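Side-chain contacts in guanidinopropionase (Pseudomonas aeruginosa, PDB 3NIQ), which hydrolyses 3-guanidinopropanoate to beta-alanine and urea, using two manganese ions in each subunit of a homohexamer: residues P43-G46 with R51-A54; D240-D245 with P250-P255; P246-G251 with M260-A265. One frame throughout, in Å; residues are numbered along the deposited sequence.

Contact 1: P43-G46 with R51-A54; sequences PWDG and RAGA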
ATOM      1  N   PRO A  43     -16.476  14.486 -11.999  1.00 18.25           N
ATOM      2  CA  PRO A  43     -15.714  13.241 -12.020  1.00 18.52           C
ATOM      3  C   PRO A  43     -15.354  12.870 -13.449  1.00 18.73           C
ATOM      4  O   PRO A  43     -15.976  12.001 -14.037  1.00 18.62           O
ATOM      5  CB  PRO A  43     -16.685  12.236 -11.393  1.00 17.76           C
ATOM      6  CG  PRO A  43     -18.065  12.768 -11.752  1.00 17.72           C
ATOM      7  CD  PRO A  43     -17.920  14.263 -11.729  1.00 18.42           C
ATOM      8  N   TRP A  44     -14.340  13.537 -13.996  1.00 19.10           N
ATOM      9  CA  TRP A  44     -14.072  13.462 -15.424  1.00 18.64           C
ATOM     10  C   TRP A  44     -12.582  13.611 -15.705  1.00 18.41           C
ATOM     11  O   TRP A  44     -11.947  14.594 -15.295  1.00 17.33           O
ATOM     12  CB  TRP A  44     -14.870  14.557 -16.132  1.00 19.26           C
ATOM     13  CG  TRP A  44     -14.684  14.586 -17.618  1.00 20.29           C
ATOM     14  CD1 TRP A  44     -14.777  13.528 -18.477  1.00 20.85           C
ATOM     15  CD2 TRP A  44     -14.399  15.737 -18.424  1.00 22.47           C
ATOM     16  NE1 TRP A  44     -14.561  13.950 -19.771  1.00 21.45           N
ATOM     17  CE2 TRP A  44     -14.321  15.297 -19.767  1.00 20.88           C
ATOM     18  CE3 TRP A  44     -14.200  17.101 -18.141  1.00 21.66           C
ATOM     19  CZ2 TRP A  44     -14.051  16.162 -20.828  1.00 23.17           C
ATOM     20  CZ3 TRP A  44     -13.942  17.972 -19.209  1.00 20.58           C
ATOM     21  CH2 TRP A  44     -13.879  17.491 -20.536  1.00 23.24           C
ATOM     22  N   ASP A  45     -11.998  12.618 -16.358  1.00 18.19           N
ATOM     23  CA  ASP A  45     -10.567  12.704 -16.693  1.00 19.01           C
ATOM     24  C   ASP A  45     -10.291  12.360 -18.162  1.00 18.14           C
ATOM     25  O   ASP A  45      -9.193  11.914 -18.520  1.00 17.57           O
ATOM     26  CB  ASP A  45      -9.701  11.867 -15.717  1.00 17.61           C
ATOM     27  CG  ASP A  45     -10.093  10.381 -15.686  1.00 20.56           C
ATOM     28  OD1 ASP A  45     -10.775   9.893 -16.627  1.00 20.32           O
ATOM     29  OD2 ASP A  45      -9.719   9.702 -14.703  1.00 18.12           O
ATOM     30  N   GLY A  46     -11.291  12.591 -19.006  1.00 18.94           N
ATOM     31  CA  GLY A  46     -11.146  12.424 -20.467  1.00 20.08           C
ATOM     32  C   GLY A  46      -9.976  13.215 -21.069  1.00 20.90           C
ATOM     33  O   GLY A  46      -9.382  12.803 -22.078  1.00 21.41           O
ATOM     34  N   ARG A  51      -1.401   9.721 -16.694  1.00 24.66           N
ATOM     35  CA  ARG A  51      -1.984   8.809 -15.693  1.00 24.65           C
ATOM     36  C   ARG A  51      -3.391   9.266 -15.372  1.00 23.71           C
ATOM     37  O   ARG A  51      -3.584  10.348 -14.835  1.00 24.93           O
ATOM     38  CB  ARG A  51      -1.111   8.731 -14.426  1.00 25.16           C
ATOM     39  CG  ARG A  51       0.335   8.339 -14.735  1.00 26.55           C
ATOM     40  CD  ARG A  51       1.141   7.915 -13.497  1.00 29.92           C
ATOM     41  NE  ARG A  51       1.025   8.867 -12.398  1.00 27.21           N
ATOM     42  CZ  ARG A  51       1.767   8.842 -11.295  1.00 29.88           C
ATOM     43  NH1 ARG A  51       2.717   7.920 -11.123  1.00 28.42           N
ATOM     44  NH2 ARG A  51       1.555   9.747 -10.350  1.00 24.86           N
ATOM     45  N   ALA A  52      -4.387   8.476 -15.761  1.00 22.08           N
ATOM     46  CA  ALA A  52      -5.770   8.831 -15.481  1.00 21.04           C
ATOM     47  C   ALA A  52      -6.165   8.445 -14.057  1.00 20.65           C
ATOM     48  O   ALA A  52      -5.364   7.866 -13.323  1.00 22.09           O
ATOM     49  CB  ALA A  52      -6.691   8.191 -16.503  1.00 19.44           C
ATOM     50  N   GLY A  53      -7.385   8.781 -13.649  1.00 18.47           N
ATOM     51  CA  GLY A  53      -7.867   8.365 -12.346  1.00 17.53           C
ATOM     52  C   GLY A  53      -8.537   9.486 -11.567  1.00 17.69           C
ATOM     53  O   GLY A  53      -9.224   9.218 -10.593  1.00 17.22           O
ATOM     54  N   ALA A  54      -8.385  10.727 -12.029  1.00 16.99           N
ATOM     55  CA  ALA A  54      -9.028  11.891 -11.403  1.00 16.89           C
ATOM     56  C   ALA A  54     -10.563  11.814 -11.434  1.00 16.11           C
ATOM     57  O   ALA A  54     -11.248  12.535 -10.703  1.00 15.81           O
ATOM     58  CB  ALA A  54      -8.514  13.224 -12.038  1.00 15.88           C
TER

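Contact 2: D240-D245 with P250-P255; sequences DVDVLD and PGTGTP. With MN (manganese (II) ion), chain E; MN (manganese (II) ion), chain D.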
ATOM      1  N   ASP A 240      -4.606  23.265  -8.749  1.00 15.00           N
ATOM      2  CA  ASP A 240      -4.211  21.950  -9.220  1.00 16.14           C
ATOM      3  C   ASP A 240      -3.277  21.403  -8.132  1.00 16.35           C
ATOM      4  O   ASP A 240      -2.262  22.019  -7.817  1.00 15.60           O
ATOM      5  CB  ASP A 240      -3.525  22.081 -10.602  1.00 15.83           C
ATOM      6  CG  ASP A 240      -2.988  20.754 -11.156  1.00 18.46           C
ATOM      7  OD1 ASP A 240      -2.768  19.786 -10.391  1.00 20.23           O
ATOM      8  OD2 ASP A 240      -2.748  20.672 -12.388  1.00 19.48           O
ATOM      9  N   VAL A 241      -3.643  20.271  -7.538  1.00 16.44           N
ATOM     10  CA  VAL A 241      -2.918  19.770  -6.385  1.00 15.18           C
ATOM     11  C   VAL A 241      -1.479  19.412  -6.739  1.00 16.33           C
ATOM     12  O   VAL A 241      -0.643  19.336  -5.858  1.00 14.75           O
ATOM     13  CB  VAL A 241      -3.612  18.577  -5.668  1.00 15.36           C
ATOM     14  CG1 VAL A 241      -4.994  18.977  -5.099  1.00 11.58           C
ATOM     15  CG2 VAL A 241      -3.722  17.363  -6.587  1.00 14.62           C
ATOM     16  N   ASP A 242      -1.185  19.221  -8.024  1.00 16.55           N
ATOM     17  CA  ASP A 242       0.201  18.938  -8.408  1.00 16.80           C
ATOM     18  C   ASP A 242       1.132  20.181  -8.298  1.00 16.91           C
ATOM     19  O   ASP A 242       2.337  20.080  -8.511  1.00 15.95           O
ATOM     20  CB  ASP A 242       0.277  18.202  -9.783  1.00 16.14           C
ATOM     21  CG  ASP A 242       0.038  19.122 -10.991  1.00 19.46           C
ATOM     22  OD1 ASP A 242       0.168  20.358 -10.867  1.00 17.06           O
ATOM     23  OD2 ASP A 242      -0.287  18.587 -12.083  1.00 21.43           O
ATOM     24  N   VAL A 243       0.578  21.345  -7.936  1.00 17.45           N
ATOM     25  CA  VAL A 243       1.425  22.478  -7.502  1.00 16.78           C
ATOM     26  C   VAL A 243       2.235  22.071  -6.254  1.00 17.39           C
ATOM     27  O   VAL A 243       3.376  22.499  -6.059  1.00 17.14           O
ATOM     28  CB  VAL A 243       0.609  23.743  -7.190  1.00 17.59           C
ATOM     29  CG1 VAL A 243      -0.175  23.605  -5.879  1.00 15.59           C
ATOM     30  CG2 VAL A 243       1.516  24.991  -7.175  1.00 16.80           C
ATOM     31  N   LEU A 244       1.642  21.229  -5.422  1.00 16.53           N
ATOM     32  CA  LEU A 244       2.296  20.769  -4.200  1.00 16.35           C
ATOM     33  C   LEU A 244       3.360  19.715  -4.491  1.00 16.07           C
ATOM     34  O   LEU A 244       3.236  18.958  -5.450  1.00 15.44           O
ATOM     35  CB  LEU A 244       1.254  20.153  -3.253  1.00 16.68           C
ATOM     36  CG  LEU A 244       0.150  21.129  -2.829  1.00 16.91           C
ATOM     37  CD1 LEU A 244      -0.940  20.383  -2.155  1.00 13.87           C
ATOM     38  CD2 LEU A 244       0.695  22.224  -1.908  1.00 17.80           C
ATOM     39  N   ASP A 245       4.398  19.650  -3.659  1.00 16.01           N
ATOM     40  CA  ASP A 245       5.369  18.562  -3.804  1.00 16.21           C
ATOM     41  C   ASP A 245       4.645  17.221  -3.651  1.00 15.13           C
ATOM     42  O   ASP A 245       3.708  17.128  -2.876  1.00 15.90           O
ATOM     43  CB  ASP A 245       6.463  18.674  -2.764  1.00 15.17           C
ATOM     44  CG  ASP A 245       7.639  17.802  -3.073  1.00 17.34           C
ATOM     45  OD1 ASP A 245       8.611  18.320  -3.686  1.00 17.98           O
ATOM     46  OD2 ASP A 245       7.608  16.591  -2.723  1.00 18.86           O
ATOM     47  N   PRO A 250       0.724  13.005  -3.302  1.00 14.10           N
ATOM     48  CA  PRO A 250       1.189  11.894  -4.140  1.00 15.55           C
ATOM     49  C   PRO A 250       0.150  11.478  -5.181  1.00 15.43           C
ATOM     50  O   PRO A 250       0.521  11.005  -6.258  1.00 16.95           O
ATOM     51  CB  PRO A 250       1.384  10.736  -3.127  1.00 15.23           C
ATOM     52  CG  PRO A 250       0.436  11.075  -1.979  1.00 14.63           C
ATOM     53  CD  PRO A 250       0.507  12.591  -1.898  1.00 15.33           C
ATOM     54  N   GLY A 251      -1.126  11.679  -4.861  1.00 14.71           N
ATOM     55  CA  GLY A 251      -2.232  11.192  -5.683  1.00 14.93           C
ATOM     56  C   GLY A 251      -2.568  12.136  -6.817  1.00 15.81           C
ATOM     57  O   GLY A 251      -3.581  12.825  -6.784  1.00 15.94           O
ATOM     58  N   THR A 252      -1.716  12.199  -7.822  1.00 16.49           N
ATOM     59  CA  THR A 252      -1.986  13.123  -8.920  1.00 17.13           C
ATOM     60  C   THR A 252      -1.353  12.591 -10.190  1.00 18.89           C
ATOM     61  O   THR A 252      -0.336  11.874 -10.149  1.00 19.54           O
ATOM     62  CB  THR A 252      -1.508  14.560  -8.580  1.00 17.86           C
ATOM     63  OG1 THR A 252      -2.150  15.501  -9.454  1.00 18.55           O
ATOM     64  CG2 THR A 252       0.030  14.675  -8.693  1.00 15.98           C
ATOM     65  N   GLY A 253      -1.956  12.922 -11.323  1.00 19.84           N
ATOM     66  CA  GLY A 253      -1.573  12.293 -12.580  1.00 20.45           C
ATOM     67  C   GLY A 253      -0.197  12.667 -13.075  1.00 20.96           C
ATOM     68  O   GLY A 253       0.542  11.797 -13.542  1.00 22.09           O
ATOM     69  N   THR A 254       0.161  13.943 -12.938  1.00 20.14           N
ATOM     70  CA  THR A 254       1.424  14.452 -13.502  1.00 20.95           C
ATOM     71  C   THR A 254       2.321  15.089 -12.444  1.00 19.90           C
ATOM     72  O   THR A 254       2.530  16.317 -12.449  1.00 20.74           O
ATOM     73  CB  THR A 254       1.125  15.464 -14.642  1.00 22.71           C
ATOM     74  OG1 THR A 254       0.207  14.859 -15.557  1.00 23.49           O
ATOM     75  CG2 THR A 254       2.421  15.844 -15.401  1.00 25.36           C
ATOM     76  N   PRO A 255       2.870  14.266 -11.524  1.00 19.94           N
ATOM     77  CA  PRO A 255       3.695  14.827 -10.440  1.00 18.75           C
ATOM     78  C   PRO A 255       4.990  15.449 -10.968  1.00 19.04           C
ATOM     79  O   PRO A 255       5.544  14.971 -11.965  1.00 18.52           O
ATOM     80  CB  PRO A 255       4.008  13.604  -9.561  1.00 19.28           C
ATOM     81  CG  PRO A 255       3.975  12.408 -10.551  1.00 17.64           C
ATOM     82  CD  PRO A 255       2.863  12.779 -11.526  1.00 19.24           C
TER
HETATM   83 MN    MN E1602      -0.620  20.506 -13.235  1.00 24.40          MN
HETATM   84 MN    MN D1601      -3.387  21.723 -14.173  1.00 24.47          MN
HETATM   85  O   HOH W   1      -1.346  16.132 -12.005  1.00 20.59           O
HETATM   86  O   HOH W   2      -1.565  20.555 -15.257  1.00 24.87           O

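Contact 3: P246-G251 with M260-A265; sequences PAFAPG and MTSLQA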
ATOM      1  N   PRO A 246       5.063  16.195  -4.413  1.00 14.87           N
ATOM      2  CA  PRO A 246       4.513  14.866  -4.265  1.00 15.19           C
ATOM      3  C   PRO A 246       4.496  14.366  -2.815  1.00 15.11           C
ATOM      4  O   PRO A 246       3.687  13.515  -2.503  1.00 14.50           O
ATOM      5  CB  PRO A 246       5.428  14.013  -5.149  1.00 14.88           C
ATOM      6  CG  PRO A 246       5.754  14.924  -6.269  1.00 16.74           C
ATOM      7  CD  PRO A 246       5.880  16.310  -5.638  1.00 15.50           C
ATOM      8  N   ALA A 247       5.359  14.888  -1.940  1.00 14.97           N
ATOM      9  CA  ALA A 247       5.331  14.487  -0.540  1.00 16.01           C
ATOM     10  C   ALA A 247       3.975  14.787   0.139  1.00 16.54           C
ATOM     11  O   ALA A 247       3.513  14.022   0.999  1.00 15.43           O
ATOM     12  CB  ALA A 247       6.493  15.124   0.226  1.00 16.95           C
ATOM     13  N   PHE A 248       3.349  15.898  -0.261  1.00 15.43           N
ATOM     14  CA  PHE A 248       2.039  16.320   0.256  1.00 16.16           C
ATOM     15  C   PHE A 248       0.882  15.871  -0.624  1.00 15.94           C
ATOM     16  O   PHE A 248      -0.247  15.670  -0.134  1.00 16.32           O
ATOM     17  CB  PHE A 248       1.995  17.866   0.401  1.00 16.42           C
ATOM     18  CG  PHE A 248       3.221  18.425   1.045  1.00 16.48           C
ATOM     19  CD1 PHE A 248       3.321  18.500   2.425  1.00 17.96           C
ATOM     20  CD2 PHE A 248       4.311  18.830   0.263  1.00 18.07           C
ATOM     21  CE1 PHE A 248       4.484  18.991   3.017  1.00 20.16           C
ATOM     22  CE2 PHE A 248       5.468  19.278   0.847  1.00 19.92           C
ATOM     23  CZ  PHE A 248       5.553  19.367   2.229  1.00 18.73           C
ATOM     24  N   ALA A 249       1.140  15.726  -1.924  1.00 15.13           N
ATOM     25  CA  ALA A 249       0.081  15.324  -2.856  1.00 14.29           C
ATOM     26  C   ALA A 249       0.553  14.247  -3.813  1.00 14.98           C
ATOM     27  O   ALA A 249       0.716  14.518  -5.022  1.00 15.43           O
ATOM     28  CB  ALA A 249      -0.442  16.542  -3.643  1.00 13.91           C
ATOM     29  N   PRO A 250       0.724  13.005  -3.302  1.00 14.10           N
ATOM     30  CA  PRO A 250       1.189  11.894  -4.140  1.00 15.55           C
ATOM     31  C   PRO A 250       0.150  11.478  -5.181  1.00 15.43           C
ATOM     32  O   PRO A 250       0.521  11.005  -6.258  1.00 16.95           O
ATOM     33  CB  PRO A 250       1.384  10.736  -3.127  1.00 15.23           C
ATOM     34  CG  PRO A 250       0.436  11.075  -1.979  1.00 14.63           C
ATOM     35  CD  PRO A 250       0.507  12.591  -1.898  1.00 15.33           C
ATOM     36  N   GLY A 251      -1.126  11.679  -4.861  1.00 14.71           N
ATOM     37  CA  GLY A 251      -2.232  11.192  -5.683  1.00 14.93           C
ATOM     38  C   GLY A 251      -2.568  12.136  -6.817  1.00 15.81           C
ATOM     39  O   GLY A 251      -3.581  12.825  -6.784  1.00 15.94           O
ATOM     40  N   MET A 260       5.378  23.062  -3.873  1.00 18.18           N
ATOM     41  CA  MET A 260       4.881  23.857  -2.783  1.00 19.10           C
ATOM     42  C   MET A 260       4.568  22.959  -1.598  1.00 18.38           C
ATOM     43  O   MET A 260       4.238  21.791  -1.781  1.00 16.82           O
ATOM     44  CB  MET A 260       3.609  24.559  -3.286  1.00 19.72           C
ATOM     45  CG  MET A 260       3.054  25.647  -2.413  1.00 21.49           C
ATOM     46  SD  MET A 260       1.778  26.571  -3.315  1.00 22.50           S
ATOM     47  CE  MET A 260       2.719  27.469  -4.542  1.00 20.86           C
ATOM     48  N   THR A 261       4.645  23.485  -0.379  1.00 17.83           N
ATOM     49  CA  THR A 261       4.163  22.692   0.762  1.00 17.37           C
ATOM     50  C   THR A 261       2.667  22.968   0.991  1.00 17.34           C
ATOM     51  O   THR A 261       2.166  23.993   0.549  1.00 15.78           O
ATOM     52  CB  THR A 261       4.960  22.969   2.046  1.00 16.75           C
ATOM     53  OG1 THR A 261       4.655  24.273   2.527  1.00 18.12           O
ATOM     54  CG2 THR A 261       6.507  22.852   1.835  1.00 17.47           C
ATOM     55  N   SER A 262       1.962  22.068   1.681  1.00 16.96           N
ATOM     56  CA  SER A 262       0.550  22.301   2.019  1.00 18.62           C
ATOM     57  C   SER A 262       0.463  23.595   2.826  1.00 18.68           C
ATOM     58  O   SER A 262      -0.422  24.433   2.630  1.00 18.39           O
ATOM     59  CB  SER A 262       0.002  21.143   2.870  1.00 18.64           C
ATOM     60  OG  SER A 262      -0.152  19.973   2.098  1.00 20.10           O
ATOM     61  N   LEU A 263       1.404  23.769   3.733  1.00 18.33           N
ATOM     62  CA  LEU A 263       1.432  24.991   4.535  1.00 19.34           C
ATOM     63  C   LEU A 263       1.507  26.274   3.666  1.00 18.67           C
ATOM     64  O   LEU A 263       0.748  27.222   3.865  1.00 17.80           O
ATOM     65  CB  LEU A 263       2.615  24.924   5.503  1.00 19.11           C
ATOM     66  CG  LEU A 263       2.959  26.246   6.176  1.00 22.82           C
ATOM     67  CD1 LEU A 263       1.901  26.604   7.215  1.00 24.65           C
ATOM     68  CD2 LEU A 263       4.347  26.152   6.809  1.00 24.37           C
ATOM     69  N   GLN A 264       2.424  26.288   2.705  1.00 18.19           N
ATOM     70  CA  GLN A 264       2.527  27.412   1.768  1.00 18.12           C
ATOM     71  C   GLN A 264       1.230  27.640   0.974  1.00 18.25           C
ATOM     72  O   GLN A 264       0.812  28.783   0.788  1.00 17.86           O
ATOM     73  CB  GLN A 264       3.706  27.208   0.823  1.00 18.47           C
ATOM     74  CG  GLN A 264       5.054  27.505   1.457  1.00 18.68           C
ATOM     75  CD  GLN A 264       6.188  26.990   0.617  1.00 19.90           C
ATOM     76  OE1 GLN A 264       6.019  26.088  -0.224  1.00 19.27           O
ATOM     77  NE2 GLN A 264       7.364  27.565   0.826  1.00 19.68           N
ATOM     78  N   ALA A 265       0.594  26.558   0.527  1.00 16.26           N
ATOM     79  CA  ALA A 265      -0.679  26.664  -0.213  1.00 17.16           C
ATOM     80  C   ALA A 265      -1.800  27.283   0.624  1.00 16.94           C
ATOM     81  O   ALA A 265      -2.572  28.115   0.132  1.00 18.06           O
ATOM     82  CB  ALA A 265      -1.108  25.298  -0.778  1.00 15.79           C
TER

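Contact 1: P43-G46 with R51-A54
Asp-45 turns its carboxylate toward the backbone of residues 51-54, and one oxygen, OD2, makes the hydrogen bond between the two segments. The donor is the amide of Gly-53, whose N lies 2.7 Å from Asp-45 OD2. It meets that oxygen from above the carboxylate plane, 38° out of it, and the N-H...O angle of 145° leaves the bond somewhat bent. CG of Asp-45 sits between its own backbone N and carbonyl carbon (chi1 58°), which carries the carboxylate across the gap between the segments. Two small methyls fit around this short acid: CB of Ala-52 lies 3.8 Å from Asp-45 OD2, while CB of Ala-54 meets CB of Asp-45 at 4.1 Å. Gly-53 suits its place because its phi of 134° would press a side chain against the preceding carbonyl. An aspartate serves well here, since OD1 forms a salt bridge with Arg-55 while OD2 holds the loop backbone. The contact is buried in the loop between strand 37-42 and helix 57-64, and the side chain of Ala-54 is about 9 Å from those of the manganese ligands His-126 and Asp-240; Trp-44, pointing away from residues 51-54, packs against helix 98-114.

Contact 2: D240-D245 with P250-P255
With chi1 at 76°, Asp-242 CG lies between backbone N and carbonyl carbon, which swings the carboxylate to a manganese ion; CB, placed by the backbone, rests on Thr-252. Thr-252 OG1 stands anti to its backbone N (chi1 -162°), 3.6 Å from Asp-242 CB, and its methyl CG2 packs on the same carbon at 3.7 Å. Val-241 adds CG2 beside Thr-252 OG1, the two side chains running antiparallel alongside one another. No direct hydrogen bond joins the segments; a water does, donating to Asp-242 OD2 and Thr-252 OG1 and accepting from Thr-254 N at 2.8 Å. Thr-252 OG1 is also hydrogen-bonded to the carbonyl O of Glu-284, so a threonine offers both a methyl for packing and a hydroxyl for this network. Asp-242 chelates one manganese through OD1 at 2.5 Å and OD2 at 2.3 Å. Asp-240 OD2 bridges both ions, while its OD1 accepts from Asp-242 N at 2.9 Å, an Asx turn that couples the two ligands. A second water also bridges the ions, and Asp-148, His-150, His-126 and Asp-152 supply the remaining protein ligands of this arginase-family site. The contact lies just past strand 235-240, where Val-241 packs on strand 277-283 and helix 294-317.

Contact 3: P246-G251 with M260-A265
A capping box starts helix 262-270, and the ring of Phe-248 lies against that N-terminal turn. Thr-261, the N-cap, accepts from Gln-264 N through OG1 at 3.0 Å, and Gln-264 OE1 accepts in turn from Thr-261 N at 2.9 Å. Threonine suits the cap because its hydroxyl serves the helix amide while its methyl is left for packing. In Phe-248 a chi1 of -45°, with CG anti to the carbonyl carbon, swings the ring toward the cap, and chi2 of -86° turns a face to it. Over that face stands Thr-261 CA in a CH-pi contact, 3.9 Å from the centroid of the Phe-248 ring and 21° off its normal. Ser-262 N stands over the same face. Thr-261 CG2 touches Phe-248 CZ at 3.6 Å, the threonine side chain running alongside the phenylalanine's. At the base of the side chain, Ser-262 OG lies 3.5 Å from Phe-248 CB, a close approach that serine's short side chain fits. Ala-247 CB lies over the opposite face. The loop after strand 235-240 thus packs on the start of helix 262-270, with helix 294-317 against Ser-262, helix 211-230 against Met-260, and Asp-245 of a neighbouring subunit against Phe-248.

Overall arrangement
From the N terminus, contact 1 comes first, closing a short loop between strand 37-42 and helix 57-64. The chain then runs through much of the parallel sheet before contacts 2 and 3 fold up the single long loop from strand 235-240 to helix 262-270. Those two overlap without nesting: 246-251 begins inside the loop that contact 2 closes, and the contacts share Pro-250 and Gly-251. Backbone hydrogen bonds tie them further, Asp-245 N to Met-260 O and Met-260 N to Val-243 O. Arg-51 joins contact 1 to contact 2 through a hydrogen bond to Thr-252 O, linking loops that follow two separate strands of the sheet.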